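Local coordinates for protein cobalt-precorrin-5B C(1)-methyltransferase (Archaeoglobus fulgidus, PDB 1SR8) that probably transfers a methyl group from S-adenosyl-L-methionine to C-1 of cobalt-precorrin-5B, giving cobalt-precorrin-6A on the anaerobic route to adenosylcobalamin, at residues M1-P5 and A21-R26; Y9-W15 and K203-Y208; W193-V198 and V234-H238. All coordinates share one frame; numbering follows the deposited sequence.

Contact 1: residues M1-P5 and A21-R26; sequences MLIDP and AEKKVR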
# COMPACT_ATOMS: atom_id res chain seq x y z
N MET A 1 12.00 -0.84 -22.26
CA MET A 1 11.20 -1.89 -21.58
C MET A 1 10.18 -1.27 -20.63
O MET A 1 10.19 -0.07 -20.38
CB MET A 1 12.11 -2.87 -20.83
CG MET A 1 13.11 -2.22 -19.88
SD MET A 1 14.04 -3.42 -18.88
CE MET A 1 15.69 -2.78 -19.02
N LEU A 2 9.29 -2.11 -20.10
CA LEU A 2 8.25 -1.66 -19.19
C LEU A 2 8.54 -2.14 -17.76
O LEU A 2 8.52 -3.34 -17.47
CB LEU A 2 6.89 -2.20 -19.67
CG LEU A 2 5.61 -1.68 -19.02
CD1 LEU A 2 5.57 -0.16 -19.09
CD2 LEU A 2 4.42 -2.28 -19.74
N ILE A 3 8.82 -1.19 -16.87
CA ILE A 3 9.15 -1.49 -15.48
C ILE A 3 8.03 -1.06 -14.53
O ILE A 3 7.48 0.04 -14.67
CB ILE A 3 10.46 -0.75 -15.05
CG1 ILE A 3 11.69 -1.47 -15.61
CG2 ILE A 3 10.56 -0.69 -13.52
CD1 ILE A 3 11.74 -1.55 -17.09
N ASP A 4 7.68 -1.91 -13.57
CA ASP A 4 6.65 -1.55 -12.61
C ASP A 4 7.20 -0.35 -11.84
O ASP A 4 8.31 -0.41 -11.33
CB ASP A 4 6.40 -2.69 -11.64
CG ASP A 4 5.28 -2.38 -10.69
OD1 ASP A 4 4.11 -2.47 -11.11
OD2 ASP A 4 5.57 -2.02 -9.53
N PRO A 5 6.42 0.74 -11.73
CA PRO A 5 6.91 1.93 -11.01
C PRO A 5 7.10 1.78 -9.51
O PRO A 5 7.77 2.60 -8.89
CB PRO A 5 5.87 2.99 -11.37
CG PRO A 5 4.63 2.21 -11.52
CD PRO A 5 5.08 0.99 -12.29
N ALA A 21 -1.23 -0.40 -22.44
CA ALA A 21 -0.52 -1.17 -21.42
C ALA A 21 0.48 -0.39 -20.56
O ALA A 21 0.62 -0.66 -19.37
CB ALA A 21 0.18 -2.35 -22.07
N GLU A 22 1.18 0.57 -21.16
CA GLU A 22 2.14 1.34 -20.40
C GLU A 22 1.51 2.43 -19.55
O GLU A 22 2.04 2.76 -18.49
CB GLU A 22 3.18 1.99 -21.29
CG GLU A 22 4.09 2.89 -20.47
CD GLU A 22 5.01 3.73 -21.31
OE1 GLU A 22 5.67 4.62 -20.73
OE2 GLU A 22 5.08 3.50 -22.53
N LYS A 23 0.41 3.00 -20.03
CA LYS A 23 -0.28 4.06 -19.30
C LYS A 23 -0.82 3.47 -17.99
O LYS A 23 -0.74 4.09 -16.93
CB LYS A 23 -1.42 4.63 -20.15
CG LYS A 23 -1.88 6.04 -19.75
CD LYS A 23 -2.96 6.57 -20.71
CE LYS A 23 -3.39 8.03 -20.39
NZ LYS A 23 -2.33 9.08 -20.60
N LYS A 24 -1.36 2.26 -18.08
CA LYS A 24 -1.92 1.58 -16.92
C LYS A 24 -0.80 1.18 -15.96
O LYS A 24 -0.90 1.42 -14.75
CB LYS A 24 -2.69 0.34 -17.38
CG LYS A 24 -3.73 0.66 -18.45
CD LYS A 24 -4.40 -0.59 -19.00
CE LYS A 24 -5.67 -0.94 -18.24
NZ LYS A 24 -6.82 -0.03 -18.58
N VAL A 25 0.26 0.59 -16.48
CA VAL A 25 1.39 0.17 -15.66
C VAL A 25 2.06 1.36 -14.99
O VAL A 25 2.31 1.36 -13.79
CB VAL A 25 2.42 -0.62 -16.49
CG1 VAL A 25 3.72 -0.78 -15.72
CG2 VAL A 25 1.85 -1.98 -16.84
N ARG A 26 2.36 2.39 -15.78
CA ARG A 26 2.99 3.60 -15.28
C ARG A 26 2.16 4.30 -14.19
O ARG A 26 2.68 5.12 -13.42
CB ARG A 26 3.23 4.57 -16.45
CG ARG A 26 3.78 5.93 -16.08
CD ARG A 26 5.30 5.92 -15.93
NE ARG A 26 5.84 7.24 -15.61
CZ ARG A 26 7.11 7.60 -15.77
NH1 ARG A 26 8.00 6.73 -16.26
NH2 ARG A 26 7.51 8.83 -15.46

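Contact 2: residues Y9-W15 and K203-Y208; sequences YRYPEKW and KIAMQY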
# COMPACT_ATOMS: atom_id res chain seq x y z
N TYR A 9 10.25 -4.33 -11.14
CA TYR A 9 10.61 -5.46 -11.98
C TYR A 9 10.14 -5.14 -13.40
O TYR A 9 9.39 -4.18 -13.62
CB TYR A 9 9.96 -6.75 -11.48
CG TYR A 9 8.49 -6.62 -11.15
CD1 TYR A 9 7.54 -6.31 -12.13
CD2 TYR A 9 8.04 -6.79 -9.84
CE1 TYR A 9 6.19 -6.18 -11.82
CE2 TYR A 9 6.69 -6.65 -9.52
CZ TYR A 9 5.77 -6.35 -10.52
OH TYR A 9 4.44 -6.21 -10.20
N ARG A 10 10.59 -5.95 -14.35
CA ARG A 10 10.22 -5.76 -15.74
C ARG A 10 9.11 -6.72 -16.12
O ARG A 10 9.00 -7.82 -15.57
CB ARG A 10 11.42 -6.00 -16.64
CG ARG A 10 11.06 -6.13 -18.10
CD ARG A 10 12.24 -6.54 -18.95
NE ARG A 10 11.91 -6.42 -20.36
CZ ARG A 10 12.80 -6.39 -21.34
NH1 ARG A 10 14.10 -6.48 -21.06
NH2 ARG A 10 12.40 -6.24 -22.59
N TYR A 11 8.27 -6.29 -17.06
CA TYR A 11 7.18 -7.12 -17.53
C TYR A 11 7.60 -7.81 -18.82
O TYR A 11 8.22 -7.18 -19.69
CB TYR A 11 5.92 -6.28 -17.78
CG TYR A 11 5.21 -5.83 -16.52
CD1 TYR A 11 5.41 -4.56 -15.99
CD2 TYR A 11 4.34 -6.69 -15.85
CE1 TYR A 11 4.76 -4.15 -14.83
CE2 TYR A 11 3.68 -6.30 -14.68
CZ TYR A 11 3.90 -5.03 -14.18
OH TYR A 11 3.25 -4.64 -13.02
N PRO A 12 7.31 -9.11 -18.95
CA PRO A 12 7.67 -9.86 -20.16
C PRO A 12 7.14 -9.11 -21.38
O PRO A 12 5.94 -8.83 -21.46
CB PRO A 12 6.97 -11.19 -19.95
CG PRO A 12 7.02 -11.36 -18.47
CD PRO A 12 6.64 -9.99 -17.97
N GLU A 13 8.01 -8.76 -22.32
CA GLU A 13 7.58 -8.02 -23.49
C GLU A 13 6.44 -8.69 -24.26
O GLU A 13 5.68 -8.03 -24.95
CB GLU A 13 8.74 -7.78 -24.45
CG GLU A 13 8.34 -6.89 -25.61
CD GLU A 13 9.40 -6.81 -26.68
OE1 GLU A 13 9.72 -7.88 -27.27
OE2 GLU A 13 9.90 -5.69 -26.94
N LYS A 14 6.33 -10.01 -24.13
CA LYS A 14 5.28 -10.74 -24.82
C LYS A 14 3.91 -10.63 -24.15
O LYS A 14 2.91 -11.11 -24.68
CB LYS A 14 5.69 -12.21 -24.94
CG LYS A 14 6.13 -12.84 -23.64
CD LYS A 14 6.55 -14.28 -23.85
CE LYS A 14 6.82 -14.98 -22.53
NZ LYS A 14 7.17 -16.41 -22.72
N TRP A 15 3.87 -9.99 -22.98
CA TRP A 15 2.63 -9.79 -22.22
C TRP A 15 2.01 -8.46 -22.61
O TRP A 15 0.80 -8.24 -22.43
CB TRP A 15 2.93 -9.76 -20.72
CG TRP A 15 3.32 -11.08 -20.12
CD1 TRP A 15 3.69 -12.22 -20.80
CD2 TRP A 15 3.40 -11.40 -18.73
NE1 TRP A 15 3.99 -13.22 -19.91
CE2 TRP A 15 3.82 -12.74 -18.63
CE3 TRP A 15 3.17 -10.67 -17.56
CZ2 TRP A 15 4.00 -13.38 -17.40
CZ3 TRP A 15 3.35 -11.30 -16.33
CH2 TRP A 15 3.76 -12.64 -16.26
N LYS A 203 6.23 -15.76 -12.25
CA LYS A 203 6.61 -15.76 -13.66
C LYS A 203 7.45 -14.54 -13.98
O LYS A 203 8.39 -14.62 -14.77
CB LYS A 203 5.37 -15.77 -14.55
CG LYS A 203 4.52 -17.02 -14.41
CD LYS A 203 3.35 -16.98 -15.37
CE LYS A 203 2.49 -18.23 -15.26
NZ LYS A 203 1.32 -18.15 -16.19
N ILE A 204 7.10 -13.40 -13.39
CA ILE A 204 7.86 -12.18 -13.61
C ILE A 204 9.27 -12.36 -13.05
O ILE A 204 10.24 -11.89 -13.64
CB ILE A 204 7.20 -10.97 -12.90
CG1 ILE A 204 5.83 -10.69 -13.53
CG2 ILE A 204 8.11 -9.75 -12.99
CD1 ILE A 204 5.06 -9.54 -12.89
N ALA A 205 9.35 -13.06 -11.92
CA ALA A 205 10.63 -13.30 -11.25
C ALA A 205 11.46 -14.34 -11.99
O ALA A 205 12.62 -14.56 -11.64
CB ALA A 205 10.38 -13.76 -9.82
N MET A 206 10.88 -14.98 -12.99
CA MET A 206 11.59 -15.99 -13.77
C MET A 206 12.53 -15.32 -14.78
O MET A 206 13.36 -15.98 -15.39
CB MET A 206 10.61 -16.89 -14.51
CG MET A 206 9.66 -17.64 -13.61
SD MET A 206 10.25 -19.23 -13.07
CE MET A 206 8.79 -20.11 -13.24
N GLN A 207 12.39 -14.01 -14.95
CA GLN A 207 13.24 -13.29 -15.89
C GLN A 207 14.58 -12.98 -15.24
O GLN A 207 15.49 -12.47 -15.89
CB GLN A 207 12.60 -11.96 -16.29
CG GLN A 207 11.29 -12.08 -16.99
CD GLN A 207 10.54 -10.77 -16.99
OE1 GLN A 207 10.00 -10.36 -15.97
NE2 GLN A 207 10.51 -10.09 -18.14
N TYR A 208 14.70 -13.29 -13.95
CA TYR A 208 15.92 -13.01 -13.20
C TYR A 208 16.48 -14.28 -12.60
O TYR A 208 15.73 -15.12 -12.10
CB TYR A 208 15.62 -12.01 -12.08
CG TYR A 208 15.03 -10.71 -12.58
CD1 TYR A 208 15.85 -9.67 -13.00
CD2 TYR A 208 13.64 -10.53 -12.66
CE1 TYR A 208 15.32 -8.47 -13.48
CE2 TYR A 208 13.09 -9.33 -13.15
CZ TYR A 208 13.95 -8.31 -13.56
OH TYR A 208 13.45 -7.11 -14.03

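Contact 3: residues W193-V198 and V234-H238; sequences WCKKLV and VFGVH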
# COMPACT_ATOMS: atom_id res chain seq x y z
N TRP A 193 -3.25 -9.02 -3.46
CA TRP A 193 -2.97 -10.40 -3.10
C TRP A 193 -4.08 -11.40 -3.35
O TRP A 193 -5.15 -11.33 -2.75
CB TRP A 193 -2.52 -10.46 -1.64
CG TRP A 193 -1.13 -9.94 -1.47
CD1 TRP A 193 -0.72 -8.92 -0.64
CD2 TRP A 193 0.05 -10.40 -2.16
NE1 TRP A 193 0.64 -8.72 -0.78
CE2 TRP A 193 1.13 -9.61 -1.70
CE3 TRP A 193 0.29 -11.40 -3.12
CZ2 TRP A 193 2.44 -9.80 -2.18
CZ3 TRP A 193 1.59 -11.58 -3.59
CH2 TRP A 193 2.65 -10.78 -3.12
N CYS A 194 -3.79 -12.33 -4.25
CA CYS A 194 -4.68 -13.43 -4.65
C CYS A 194 -3.77 -14.47 -5.32
O CYS A 194 -2.56 -14.25 -5.46
CB CYS A 194 -5.75 -12.93 -5.62
SG CYS A 194 -5.13 -12.01 -7.05
N LYS A 195 -4.33 -15.60 -5.75
CA LYS A 195 -3.52 -16.63 -6.38
C LYS A 195 -2.95 -16.14 -7.70
O LYS A 195 -1.77 -16.36 -8.00
CB LYS A 195 -4.34 -17.89 -6.62
CG LYS A 195 -5.02 -18.42 -5.37
CD LYS A 195 -5.89 -19.63 -5.68
CE LYS A 195 -7.09 -19.69 -4.74
NZ LYS A 195 -7.98 -18.50 -4.93
N LYS A 196 -3.78 -15.46 -8.49
CA LYS A 196 -3.35 -14.94 -9.78
C LYS A 196 -2.10 -14.07 -9.63
O LYS A 196 -1.17 -14.19 -10.43
CB LYS A 196 -4.48 -14.14 -10.42
CG LYS A 196 -4.10 -13.42 -11.72
CD LYS A 196 -3.84 -14.39 -12.87
CE LYS A 196 -3.64 -13.66 -14.20
NZ LYS A 196 -3.48 -14.63 -15.33
N LEU A 197 -2.09 -13.20 -8.63
CA LEU A 197 -0.93 -12.34 -8.40
C LEU A 197 0.30 -13.16 -8.02
O LEU A 197 1.38 -12.94 -8.55
CB LEU A 197 -1.20 -11.31 -7.29
CG LEU A 197 -0.03 -10.37 -6.96
CD1 LEU A 197 0.31 -9.52 -8.18
CD2 LEU A 197 -0.40 -9.48 -5.78
N VAL A 198 0.13 -14.11 -7.10
CA VAL A 198 1.25 -14.94 -6.67
C VAL A 198 1.88 -15.69 -7.85
O VAL A 198 3.10 -15.79 -7.93
CB VAL A 198 0.84 -15.96 -5.58
CG1 VAL A 198 2.01 -16.87 -5.24
CG2 VAL A 198 0.40 -15.24 -4.32
N VAL A 234 8.26 -8.81 -3.62
CA VAL A 234 7.49 -8.93 -2.40
C VAL A 234 6.51 -10.07 -2.61
O VAL A 234 5.66 -10.01 -3.49
CB VAL A 234 6.69 -7.65 -2.10
CG1 VAL A 234 5.81 -7.89 -0.88
CG2 VAL A 234 7.63 -6.50 -1.85
N PHE A 235 6.64 -11.11 -1.80
CA PHE A 235 5.75 -12.25 -1.90
C PHE A 235 4.95 -12.43 -0.62
O PHE A 235 4.18 -13.39 -0.49
CB PHE A 235 6.56 -13.52 -2.21
CG PHE A 235 6.82 -13.71 -3.68
CD1 PHE A 235 5.94 -14.44 -4.46
CD2 PHE A 235 7.91 -13.11 -4.29
CE1 PHE A 235 6.14 -14.57 -5.84
CE2 PHE A 235 8.12 -13.23 -5.66
CZ PHE A 235 7.24 -13.96 -6.43
N GLY A 236 5.12 -11.51 0.33
CA GLY A 236 4.40 -11.61 1.58
C GLY A 236 4.61 -12.96 2.27
O GLY A 236 5.75 -13.36 2.53
N VAL A 237 3.53 -13.66 2.55
CA VAL A 237 3.64 -14.96 3.21
C VAL A 237 3.64 -16.09 2.20
O VAL A 237 3.77 -17.26 2.57
CB VAL A 237 2.49 -15.17 4.21
CG1 VAL A 237 2.46 -14.02 5.23
CG2 VAL A 237 1.16 -15.27 3.46
N HIS A 238 3.53 -15.74 0.92
CA HIS A 238 3.51 -16.71 -0.17
C HIS A 238 4.92 -17.05 -0.63
O HIS A 238 5.22 -17.02 -1.83
CB HIS A 238 2.70 -16.13 -1.34
CG HIS A 238 1.41 -15.50 -0.92
ND1 HIS A 238 0.31 -16.23 -0.53
CD2 HIS A 238 1.06 -14.20 -0.78
CE1 HIS A 238 -0.66 -15.41 -0.17
NE2 HIS A 238 -0.23 -14.17 -0.32

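Contact 1: residues M1-P5 and A21-R26
The N-terminal arm of the chain packs on the short helix 21-26, with Leu2 and Pro5 as its main apolar points against Val25. The two segments run alongside each other, as the CA spacings indicate: the CA of Leu2 is nearest that of Glu22, the CA of Asp4 nearest that of Val25, and the CA of Pro5 nearest that of Arg26, the last pair at 6.0 Å. Leu2 and Val25 meet tip to tip. The CG of Leu2 lies anti to its backbone N (chi1 -170°), which carries the branch toward the helix, where CD2 rests on Val25 CG2 at 3.9 Å, while CD1 lies 3.7 Å from Glu22 CG and so covers the aliphatic stem of that glutamate. Val25 CG1 lies against the arm, 3.9 Å from Leu2 CG and 4.0 Å from the backbone O of Ile3. Farther along, the ring of Pro5 sits against the backbone of the helix, its CD 3.2 Å from Val25 O. With an alanine in place of Leu2, Val25 CG2 and the stem of Glu22 would probably lose their cover and a gap would open between arm and helix. Asp4 turns its carboxylate to other partners: OD2 accepts from the backbone N of Ile6 and of Glu7, and OD1 forms a salt bridge with Arg40 and a hydrogen bond with Tyr11 OH. The contact is thus an extended arm laid by apolar side chains on one flank of a helical turn, leading into an Asx turn formed by Asp4 and Ile6.

Contact 2: residues Y9-W15 and K203-Y208
Tyr208 OH accepts the backbone N-H of Arg10 at 3.1 Å (N to OH), a hydrogen bond between segments 9-15 and 203-208. The angle at the hydrogen is 138°, so the bond is bent; Arg10 N approaches the Tyr208 ring at its edge, near the ring plane. Much of the rest is apolar, with Ile204 at its centre. The branches of this isoleucine go to different partners: CG2 touches Tyr9 CD1 at 3.6 Å and Arg10 O at 3.3 Å, CD1 lies 3.7 Å from Tyr9 CE1 and also approaches Tyr11 CE2, and CG1 meets Trp15 CZ3 at 3.8 Å. A chi1 of -65° sets CG1 and CG2 apart, and the extended chi2 (178°) carries CD1 on to the tyrosines. Trp15 is held from two directions, since Pro12 CG lies 3.5 Å above the centre of one indole face and Lys203 CB meets the ring edge in its plane, 3.9 Å from CH2. The extended chain of Lys203 leads away from the indole edge, and its NZ forms a salt bridge with Glu34. Chemically, then, the attachment gathers three aromatic side chains, Tyr9, Tyr11 and Trp15, about one buried isoleucine, with Pro12 backing the indole, while Tyr208 gives the main-chain N-H of Arg10 an acceptor.

Contact 3: residues W193-V198 and V234-H238
Aromatic and CH-pi packing carries the contact between His238 and the pair Trp193 and Val198. The six-membered ring of Trp193 and the imidazole of His238 are an oblique pair, their centroids 5.1 Å apart and their planes at 41°, with His238 CD2 over one face of the indole, displaced from the ring centre. Leu197 CD2 covers the opposite face, 3.3 Å above the plane. The imidazole is itself sandwiched: Val198 CG2 lies 3.8 Å from its centroid and 20° off the normal, a CH-pi contact, and Val237 CG2 sits over the other face. In Val198, chi1 of 176° leaves CG2 beside the backbone N and anti to the carbonyl carbon, on the side of the imidazole.

Backbone atoms complete the contact: Val234 O lies at the indole edge, near the plane, 3.1 Å from Trp193 CH2, and the same oxygen accepts from Lys201 NZ. His238 N donates to Phe235 O at 2.8 Å, closing a type II' turn from Phe235 to His238 in which Gly236 adopts a positive phi, a conformation glycine takes easily. On the other segment Cys194 is the N-cap, with a weak bond from Leu197 N to SG at 3.6 Å.

Placed in the fold, the N-terminal end of helix 195-204 abuts the turn that links strand 231-234, an outer strand of the parallel sheet, to helix 239-242, which Val198 and Phe235 also touch, while Leu197 leans on strands 30-33 and 36-42.

How the contacts relate
From the N terminus, contact 1 closes a short loop by bringing residues 1-5 against helix 21-26. Inside that loop lies 9-15, which leaves for contact 2 and meets 203-208 across 187 intervening residues, so contacts 1 and 2 cross. They also touch: two probable backbone hydrogen bonds, Asp4 N to Tyr9 O and Leu2 O to Tyr11 N, pair the arm with segment 9-15. Contact 3 follows contact 1 in series but crosses contact 2, and the two use opposite ends of helix 195-204. Together they tie the N-terminal region to that helix, and the helix to the edge of the four-stranded parallel sheet.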